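Local coordinates for protein glycoside hydrolase (Streptococcus pneumoniae serotype 4, PDB 6ORH) that probably removes alpha-L-fucose from host-derived glycans and also carries an F5/8 type C domain, at residues K5-L10 against G388-A393; F342-L347 against S354-D359; L381-K386 against P440-I445. The protein carries 2 engineered substitutions. All coordinates share one frame; numbering follows the deposited sequence.

Contact 1 of 3, residues K5-L10 against G388-A393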
loop_
_atom_site.group_PDB
_atom_site.type_symbol
_atom_site.label_atom_id
_atom_site.label_comp_id
_atom_site.label_asym_id
_atom_site.label_seq_id
_atom_site.Cartn_x
_atom_site.Cartn_y
_atom_site.Cartn_z
ATOM N N LYS A 5 18.206 -22.627 15.133
ATOM C CA LYS A 5 18.470 -23.157 13.808
ATOM C C LYS A 5 18.063 -22.098 12.783
ATOM O O LYS A 5 17.102 -21.379 13.000
ATOM C CB LYS A 5 17.604 -24.389 13.539
ATOM C CG LYS A 5 17.888 -25.618 14.396
ATOM C CD LYS A 5 17.308 -26.870 13.753
ATOM C CE LYS A 5 16.895 -27.924 14.753
ATOM N NZ LYS A 5 18.001 -28.220 15.693
ATOM N N PRO A 6 18.730 -22.022 11.616
ATOM C CA PRO A 6 18.253 -21.150 10.534
ATOM C C PRO A 6 16.917 -21.601 9.942
ATOM O O PRO A 6 16.482 -22.736 10.129
ATOM C CB PRO A 6 19.407 -21.225 9.517
ATOM C CG PRO A 6 19.997 -22.599 9.745
ATOM C CD PRO A 6 19.960 -22.745 11.257
ATOM N N HIS A 7 16.262 -20.685 9.215
ATOM C CA HIS A 7 14.976 -20.932 8.604
ATOM C C HIS A 7 15.006 -20.391 7.179
ATOM O O HIS A 7 15.411 -19.249 6.960
ATOM C CB HIS A 7 13.840 -20.226 9.374
ATOM C CG HIS A 7 12.562 -20.276 8.605
ATOM N ND1 HIS A 7 11.771 -21.420 8.581
ATOM C CD2 HIS A 7 11.970 -19.367 7.784
ATOM C CE1 HIS A 7 10.710 -21.212 7.812
ATOM N NE2 HIS A 7 10.829 -19.954 7.296
ATOM N N GLY A 8 14.575 -21.224 6.216
ATOM C CA GLY A 8 14.414 -20.762 4.837
ATOM C C GLY A 8 15.748 -20.461 4.161
ATOM O O GLY A 8 16.827 -20.792 4.663
ATOM N N PRO A 9 15.741 -19.853 2.953
ATOM C CA PRO A 9 16.991 -19.560 2.252
ATOM C C PRO A 9 17.734 -18.379 2.873
ATOM O O PRO A 9 17.125 -17.351 3.161
ATOM C CB PRO A 9 16.513 -19.253 0.818
ATOM C CG PRO A 9 15.093 -18.756 0.980
ATOM C CD PRO A 9 14.536 -19.450 2.216
ATOM N N LEU A 10 19.050 -18.521 3.037
ATOM C CA LEU A 10 19.799 -17.506 3.768
ATOM C C LEU A 10 20.479 -16.554 2.797
ATOM O O LEU A 10 20.987 -16.970 1.746
ATOM C CB LEU A 10 20.825 -18.175 4.691
ATOM C CG LEU A 10 20.237 -19.143 5.710
ATOM C CD1 LEU A 10 21.366 -19.678 6.605
ATOM C CD2 LEU A 10 19.114 -18.488 6.536
ATOM N N GLY A 388 17.548 -16.166 8.544
ATOM C CA GLY A 388 16.421 -16.297 7.625
ATOM C C GLY A 388 15.227 -15.398 7.970
ATOM O O GLY A 388 14.976 -15.048 9.129
ATOM N N GLN A 389 14.462 -15.020 6.938
ATOM C CA GLN A 389 13.295 -14.162 7.127
ATOM C C GLN A 389 12.111 -15.000 7.614
ATOM O O GLN A 389 11.845 -16.094 7.076
ATOM C CB GLN A 389 12.949 -13.536 5.764
ATOM C CG GLN A 389 11.864 -12.459 5.839
ATOM C CD GLN A 389 11.594 -11.757 4.525
ATOM O OE1 GLN A 389 12.232 -12.066 3.515
ATOM N NE2 GLN A 389 10.668 -10.799 4.546
ATOM N N ARG A 390 11.356 -14.488 8.602
ATOM C CA ARG A 390 10.367 -15.330 9.276
ATOM C C ARG A 390 9.007 -14.667 9.449
ATOM O O ARG A 390 7.978 -15.315 9.233
ATOM C CB ARG A 390 10.893 -15.730 10.673
ATOM C CG ARG A 390 12.223 -16.479 10.635
ATOM C CD ARG A 390 12.901 -16.560 12.021
ATOM N NE ARG A 390 14.119 -17.313 11.848
ATOM C CZ ARG A 390 14.502 -18.377 12.565
ATOM N NH1 ARG A 390 13.790 -18.782 13.613
ATOM N NH2 ARG A 390 15.620 -18.993 12.248
ATOM N N ILE A 391 8.976 -13.383 9.853
ATOM C CA ILE A 391 7.727 -12.771 10.296
ATOM C C ILE A 391 6.803 -12.544 9.108
ATOM O O ILE A 391 7.257 -12.023 8.094
ATOM C CB ILE A 391 7.993 -11.463 11.064
ATOM C CG1 ILE A 391 8.656 -11.815 12.397
ATOM C CG2 ILE A 391 6.692 -10.696 11.284
ATOM C CD1 ILE A 391 9.296 -10.606 13.099
ATOM N N ALA A 392 5.532 -12.907 9.268
ATOM C CA ALA A 392 4.551 -12.766 8.204
ATOM C C ALA A 392 3.413 -11.819 8.569
ATOM O O ALA A 392 2.632 -11.425 7.685
ATOM C CB ALA A 392 4.021 -14.148 7.839
ATOM N N ALA A 393 3.260 -11.473 9.870
ATOM C CA ALA A 393 2.239 -10.498 10.243
ATOM C C ALA A 393 2.555 -9.923 11.613
ATOM O O ALA A 393 2.952 -10.665 12.513
ATOM C CB ALA A 393 0.855 -11.121 10.290
HETATM O O HOH W 1 14.136 -21.705 14.399
HETATM O O HOH W 2 15.020 -15.986 4.179
#
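The irregular backbone of Lys5-Leu10 meets residues 388-390, the loop just before strand 391-400, with His7 opposite Gly388 at a CA-CA separation of 5.0 Å. Gly388 has no side chain, and His7 O comes to 3.2 Å from Gly388 CA in a C-H...O contact with an angle at H of 163°. Arg390 does most of the polar work. Its extended side chain carries NH2 to 2.9 Å from Lys5 O, at an N-H...O angle of 151°; the donor lies in the carbonyl plane, and the oxygen sits almost in the plane of the guanidinium. NH2 also bonds to Leu387 O, while NH1 is held by Leu439 O and by a water that links it to Lys5 O. Over one face of the guanidinium lies His7 CB, 3.6 Å from Arg390 NH2. His7 CG stands anti to the backbone N (chi1 170°), and CD2 brings the ring edge to 3.4 Å from Gln389 O, while NE2 hydrogen-bonds to Gln437 OE1. Leu10 CD2 reaches 3.4 Å from Gly388 N, and a second water joins Pro9 O to Gln389 N. The N-terminal lead to helix 13-21 is thus fastened by an arginine to the F5/8 type C domain, at the loop entering one of its antiparallel strands.

Contact 2 of 3, residues F342-L347 against S354-D359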
loop_
_atom_site.group_PDB
_atom_site.type_symbol
_atom_site.label_atom_id
_atom_site.label_comp_id
_atom_site.label_asym_id
_atom_site.label_seq_id
_atom_site.Cartn_x
_atom_site.Cartn_y
_atom_site.Cartn_z
ATOM N N PHE A 342 19.062 -13.941 24.395
ATOM C CA PHE A 342 18.096 -13.400 23.433
ATOM C C PHE A 342 17.070 -12.529 24.161
ATOM O O PHE A 342 15.882 -12.545 23.853
ATOM C CB PHE A 342 17.428 -14.552 22.661
ATOM C CG PHE A 342 18.408 -15.242 21.745
ATOM C CD1 PHE A 342 18.778 -14.653 20.549
ATOM C CD2 PHE A 342 19.025 -16.428 22.123
ATOM C CE1 PHE A 342 19.723 -15.255 19.729
ATOM C CE2 PHE A 342 19.967 -17.031 21.303
ATOM C CZ PHE A 342 20.318 -16.444 20.104
ATOM N N ALA A 343 17.530 -11.770 25.169
ATOM C CA ALA A 343 16.608 -11.052 26.030
ATOM C C ALA A 343 15.946 -9.866 25.321
ATOM O O ALA A 343 16.506 -9.262 24.404
ATOM C CB ALA A 343 17.343 -10.583 27.279
ATOM N N CYS A 344 14.771 -9.488 25.831
ATOM C CA CYS A 344 14.026 -8.351 25.328
ATOM C C CYS A 344 14.845 -7.063 25.329
ATOM O O CYS A 344 14.699 -6.240 24.428
ATOM C CB CYS A 344 12.759 -8.106 26.141
ATOM S SG CYS A 344 11.578 -9.475 26.136
ATOM N N ARG A 345 15.711 -6.888 26.342
ATOM C CA ARG A 345 16.452 -5.640 26.485
ATOM C C ARG A 345 17.376 -5.420 25.290
ATOM O O ARG A 345 17.823 -4.301 25.049
ATOM C CB ARG A 345 17.230 -5.623 27.811
ATOM C CG ARG A 345 18.259 -6.738 27.950
ATOM C CD ARG A 345 19.282 -6.535 29.074
ATOM N NE ARG A 345 19.848 -5.185 29.105
ATOM C CZ ARG A 345 20.864 -4.733 28.362
ATOM N NH1 ARG A 345 21.496 -5.521 27.506
ATOM N NH2 ARG A 345 21.261 -3.479 28.499
ATOM N N HIS A 346 17.626 -6.482 24.513
ATOM C CA HIS A 346 18.486 -6.387 23.345
ATOM C C HIS A 346 17.867 -5.557 22.217
ATOM O O HIS A 346 18.554 -5.215 21.255
ATOM C CB HIS A 346 18.882 -7.790 22.871
ATOM C CG HIS A 346 19.782 -8.474 23.843
ATOM N ND1 HIS A 346 20.041 -9.836 23.793
ATOM C CD2 HIS A 346 20.442 -7.991 24.926
ATOM C CE1 HIS A 346 20.869 -10.153 24.772
ATOM N NE2 HIS A 346 21.117 -9.033 25.495
ATOM N N LEU A 347 16.574 -5.241 22.319
ATOM C CA LEU A 347 15.898 -4.524 21.245
ATOM C C LEU A 347 16.167 -3.022 21.311
ATOM O O LEU A 347 16.005 -2.336 20.312
ATOM C CB LEU A 347 14.399 -4.821 21.331
ATOM C CG LEU A 347 14.044 -6.275 21.049
ATOM C CD1 LEU A 347 12.655 -6.626 21.570
ATOM C CD2 LEU A 347 14.155 -6.545 19.554
ATOM N N SER A 354 23.515 -7.557 19.759
ATOM C CA SER A 354 22.541 -8.201 20.634
ATOM C C SER A 354 21.177 -8.249 19.951
ATOM O O SER A 354 20.801 -7.309 19.249
ATOM C CB SER A 354 22.478 -7.559 21.999
ATOM O OG SER A 354 21.826 -6.298 21.965
ATOM N N SER A 355 20.456 -9.364 20.153
ATOM C CA SER A 355 19.143 -9.565 19.546
ATOM C C SER A 355 18.201 -10.317 20.492
ATOM O O SER A 355 18.640 -10.918 21.474
ATOM C CB SER A 355 19.271 -10.311 18.259
ATOM O OG SER A 355 19.467 -11.676 18.551
ATOM N N TRP A 356 16.899 -10.285 20.159
ATOM C CA TRP A 356 15.837 -10.917 20.920
ATOM C C TRP A 356 15.221 -12.029 20.071
ATOM O O TRP A 356 15.225 -11.928 18.850
ATOM C CB TRP A 356 14.754 -9.894 21.311
ATOM C CG TRP A 356 13.454 -10.516 21.720
ATOM C CD1 TRP A 356 13.081 -10.918 22.975
ATOM C CD2 TRP A 356 12.343 -10.855 20.856
ATOM N NE1 TRP A 356 11.822 -11.468 22.960
ATOM C CE2 TRP A 356 11.344 -11.444 21.666
ATOM C CE3 TRP A 356 12.102 -10.735 19.476
ATOM C CZ2 TRP A 356 10.125 -11.901 21.154
ATOM C CZ3 TRP A 356 10.884 -11.176 18.976
ATOM C CH2 TRP A 356 9.901 -11.742 19.794
ATOM N N ALA A 357 14.739 -13.073 20.736
ATOM C CA ALA A 357 14.030 -14.191 20.120
ATOM C C ALA A 357 13.095 -14.783 21.161
ATOM O O ALA A 357 13.314 -14.599 22.364
ATOM C CB ALA A 357 15.003 -15.231 19.609
ATOM N N SER A 358 12.029 -15.455 20.703
ATOM C CA SER A 358 11.117 -16.167 21.585
ATOM C C SER A 358 10.496 -17.353 20.853
ATOM O O SER A 358 10.068 -17.218 19.702
ATOM C CB SER A 358 10.039 -15.271 22.105
ATOM O OG SER A 358 9.176 -16.018 22.958
ATOM N N ASP A 359 10.428 -18.495 21.544
ATOM C CA ASP A 359 9.750 -19.676 21.031
ATOM C C ASP A 359 8.352 -19.782 21.645
ATOM O O ASP A 359 7.725 -20.840 21.588
ATOM C CB ASP A 359 10.595 -20.932 21.286
ATOM C CG ASP A 359 10.861 -21.168 22.765
ATOM O OD1 ASP A 359 10.516 -20.279 23.571
ATOM O OD2 ASP A 359 11.442 -22.220 23.100
#
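His346 and Ser354 meet closely at one end of this contact. Ser354 CB sits over one face of the imidazole, 3.6 Å from the centroid of the His346 ring, a CH-pi contact. The ring's rotation is fixed by His346 ND1 donating to Ser355 O at 2.9 Å; the oxygen lies in the ring plane, but the donor stands 44° above the carbonyl plane. Ser354 OG bonds to Asp349 OD2 and to Leu351 O. His346, Asp349, Leu351 and Ser354 all belong to a calcium site known for this protein, although this chain carries no calcium. Residues 344-347 form a 3-10 turn within the F5/8 type C domain, folding back on edge strand 356-357 of an antiparallel sheet. Against that turn packs the buried Trp356: Leu347 CG, also buried, lies 3.7 Å from Trp356 CB, and Cys344 SG lies obliquely 4.5 Å from the centroid of the five-membered ring of Trp356, whose NE1 bonds to Pro336 O. By contrast, Phe342, Ser355 and His346 are partly exposed. Looser contacts join Phe342 to Ala357: the bond from Ala357 N to Phe342 O is weak at 3.4 Å, and Phe342 CD1 touches Ala357 CB at 3.9 Å, with Ile4 packing on both residues.

Contact 3 of 3, residues L381-K386 against P440-I445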
loop_
_atom_site.group_PDB
_atom_site.type_symbol
_atom_site.label_atom_id
_atom_site.label_comp_id
_atom_site.label_asym_id
_atom_site.label_seq_id
_atom_site.Cartn_x
_atom_site.Cartn_y
_atom_site.Cartn_z
ATOM N N LEU A 381 11.511 -1.825 12.866
ATOM C CA LEU A 381 11.767 -3.166 13.371
ATOM C C LEU A 381 12.796 -3.798 12.430
ATOM O O LEU A 381 12.756 -3.519 11.221
ATOM C CB LEU A 381 10.465 -3.982 13.295
ATOM C CG LEU A 381 9.229 -3.418 14.010
ATOM C CD1 LEU A 381 8.029 -4.342 13.778
ATOM C CD2 LEU A 381 9.483 -3.253 15.499
ATOM N N ARG A 382 13.659 -4.676 12.941
ATOM C CA ARG A 382 14.584 -5.415 12.071
ATOM C C ARG A 382 14.658 -6.878 12.496
ATOM O O ARG A 382 14.773 -7.212 13.685
ATOM C CB ARG A 382 16.015 -4.872 12.163
ATOM C CG ARG A 382 16.161 -3.427 11.711
ATOM C CD ARG A 382 17.636 -3.131 11.447
ATOM N NE ARG A 382 17.849 -1.725 11.146
ATOM C CZ ARG A 382 19.000 -1.260 10.653
ATOM N NH1 ARG A 382 19.987 -2.109 10.407
ATOM N NH2 ARG A 382 19.150 0.029 10.401
ATOM N N GLU A 383 14.632 -7.768 11.498
ATOM C CA GLU A 383 14.867 -9.183 11.734
ATOM C C GLU A 383 16.356 -9.485 11.712
ATOM O O GLU A 383 17.166 -8.609 11.430
ATOM C CB GLU A 383 14.165 -10.076 10.702
ATOM C CG GLU A 383 12.702 -10.226 11.002
ATOM C CD GLU A 383 11.989 -11.151 10.037
ATOM O OE1 GLU A 383 11.688 -10.686 8.905
ATOM O OE2 GLU A 383 11.641 -12.273 10.457
ATOM N N ASP A 384 16.723 -10.723 12.045
ATOM C CA ASP A 384 18.106 -11.123 11.875
ATOM C C ASP A 384 18.209 -12.067 10.682
ATOM O O ASP A 384 18.018 -13.269 10.827
ATOM C CB ASP A 384 18.675 -11.789 13.137
ATOM C CG ASP A 384 20.130 -12.223 13.007
ATOM O OD1 ASP A 384 20.753 -12.034 11.924
ATOM O OD2 ASP A 384 20.639 -12.787 13.998
ATOM N N LEU A 385 18.475 -11.510 9.508
ATOM C CA LEU A 385 18.303 -12.317 8.307
ATOM C C LEU A 385 19.429 -13.333 8.148
ATOM O O LEU A 385 19.323 -14.199 7.286
ATOM C CB LEU A 385 18.167 -11.424 7.064
ATOM C CG LEU A 385 16.922 -10.547 6.970
ATOM C CD1 LEU A 385 16.844 -9.926 5.582
ATOM C CD2 LEU A 385 15.629 -11.298 7.310
ATOM N N LYS A 386 20.491 -13.263 8.978
ATOM C CA LYS A 386 21.477 -14.341 8.939
ATOM C C LYS A 386 20.832 -15.659 9.351
ATOM O O LYS A 386 21.373 -16.731 9.068
ATOM C CB LYS A 386 22.619 -14.056 9.919
ATOM C CG LYS A 386 23.413 -12.817 9.548
ATOM C CD LYS A 386 24.449 -12.400 10.585
ATOM C CE LYS A 386 25.279 -11.246 10.055
ATOM N NZ LYS A 386 26.637 -11.225 10.651
ATOM N N PRO A 440 10.323 -16.128 16.037
ATOM C CA PRO A 440 10.784 -14.818 15.583
ATOM C C PRO A 440 12.035 -14.337 16.306
ATOM O O PRO A 440 12.188 -14.622 17.501
ATOM C CB PRO A 440 9.608 -13.867 15.825
ATOM C CG PRO A 440 8.708 -14.585 16.832
ATOM C CD PRO A 440 9.021 -16.065 16.719
ATOM N N LEU A 441 12.893 -13.632 15.548
ATOM C CA LEU A 441 14.014 -12.855 16.075
ATOM C C LEU A 441 13.847 -11.409 15.621
ATOM O O LEU A 441 13.479 -11.135 14.467
ATOM C CB LEU A 441 15.347 -13.379 15.540
ATOM C CG LEU A 441 15.717 -14.802 15.941
ATOM C CD1 LEU A 441 15.381 -15.744 14.798
ATOM C CD2 LEU A 441 17.207 -14.887 16.263
ATOM N N LEU A 442 14.210 -10.473 16.504
ATOM C CA LEU A 442 14.332 -9.081 16.098
ATOM C C LEU A 442 15.634 -8.566 16.699
ATOM O O LEU A 442 15.981 -8.976 17.816
ATOM C CB LEU A 442 13.169 -8.246 16.639
ATOM C CG LEU A 442 11.776 -8.483 16.048
ATOM C CD1 LEU A 442 10.770 -7.662 16.837
ATOM C CD2 LEU A 442 11.752 -8.069 14.572
ATOM N N THR A 443 16.313 -7.666 15.979
ATOM C CA THR A 443 17.587 -7.132 16.443
ATOM C C THR A 443 17.430 -5.748 17.062
ATOM O O THR A 443 18.332 -5.290 17.771
ATOM C CB THR A 443 18.618 -7.058 15.313
ATOM O OG1 THR A 443 18.198 -6.131 14.297
ATOM C CG2 THR A 443 18.897 -8.418 14.709
ATOM N N LYS A 444 16.303 -5.094 16.814
ATOM C CA LYS A 444 16.162 -3.679 17.117
ATOM C C LYS A 444 14.695 -3.275 16.983
ATOM O O LYS A 444 13.977 -3.746 16.074
ATOM C CB LYS A 444 16.946 -2.878 16.070
ATOM C CG LYS A 444 17.043 -1.369 16.265
ATOM C CD LYS A 444 17.715 -0.810 15.019
ATOM C CE LYS A 444 17.434 0.642 14.750
ATOM N NZ LYS A 444 18.165 1.074 13.551
ATOM N N ILE A 445 14.246 -2.418 17.913
ATOM C CA ILE A 445 13.037 -1.627 17.751
ATOM C C ILE A 445 13.433 -0.174 18.018
ATOM O O ILE A 445 14.052 0.099 19.053
ATOM C CB ILE A 445 11.893 -2.064 18.692
ATOM C CG1 ILE A 445 11.435 -3.504 18.435
ATOM C CG2 ILE A 445 10.720 -1.098 18.593
ATOM C CD1 ILE A 445 10.707 -4.118 19.601
HETATM O O HOH W 3 12.641 -13.166 12.652
#
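The guanidinium of Arg382 and the amino group of Lys444 come together obliquely, with Arg382 NH2 3.5 Å from Lys444 NZ. Both are donors of like charge, and the approach is no bond; Glu380 OE2 forms salt bridges with both Arg382 NE and Lys444 NZ, which would offset the repulsion. The two side chains run side by side in the same direction from neighbouring antiparallel strands, 378-382 and 441-448, of one sheet in the F5/8 type C domain.

Across these strands, Leu381 and Ile445 form a non-hydrogen-bonded antiparallel pair. Their side chains lie side by side, Leu381 CD2 meeting Ile445 CG1 at 3.5 Å, and Leu442 CD2 lies 4.5 Å from Leu381 CB. The backbone bonds are uneven: Thr443 N gives Arg382 O a short bond of 2.8 Å at 159°, whereas Arg382 N reaches Lys444 O only at 3.3 Å. Strand 441-448 is interrupted near Thr443, a residue of the calcium site known for this protein but unfilled in this chain. Thr443 OG1 lies between the backbone N and the carbonyl carbon (chi1 64°), which sets it 3.3 Å from Arg382 CB. The methyl CG2, anti to the carbonyl carbon, packs 3.7 Å from Asp384 CB.

Where the strands part, Glu383 is buried with its carboxylate held from outside the two segments, OE1 by Gly414 N and OE2 by the backbone N of Arg390 and of Ile391. A water also hydrogen-bonds to Glu383 OE2 and accepts from Leu441 N, joining the two segments beyond the last direct backbone bond. Asp384 then begins an Asx turn: Lys386 N donates to Asp384 OD1 at 3.2 Å, approaching from 43° above the carboxylate plane.

In the fold
Contact 3 joins the other two, its centre about 9 Å from that of contact 2 and about 10 Å from that of contact 1. Toward contact 2 the polar link is backbone: Trp356 N lies 2.8 Å from Leu442 O, and Ile445 N 3.0 Å from Leu347 O. Toward contact 1 it is the carboxylate of Glu383, whose OE2 is 2.9 Å from both Arg390 N and Ile391 N. Contacts 1 and 2 do not touch; their nearest atoms are about 6 Å apart. The calcium site spans contacts 2 and 3, the Ser354 and Thr443 side chains being about 7 Å apart. None of the segments belongs to either glycan pocket, including the one at Val403, Trp404 and Gln405.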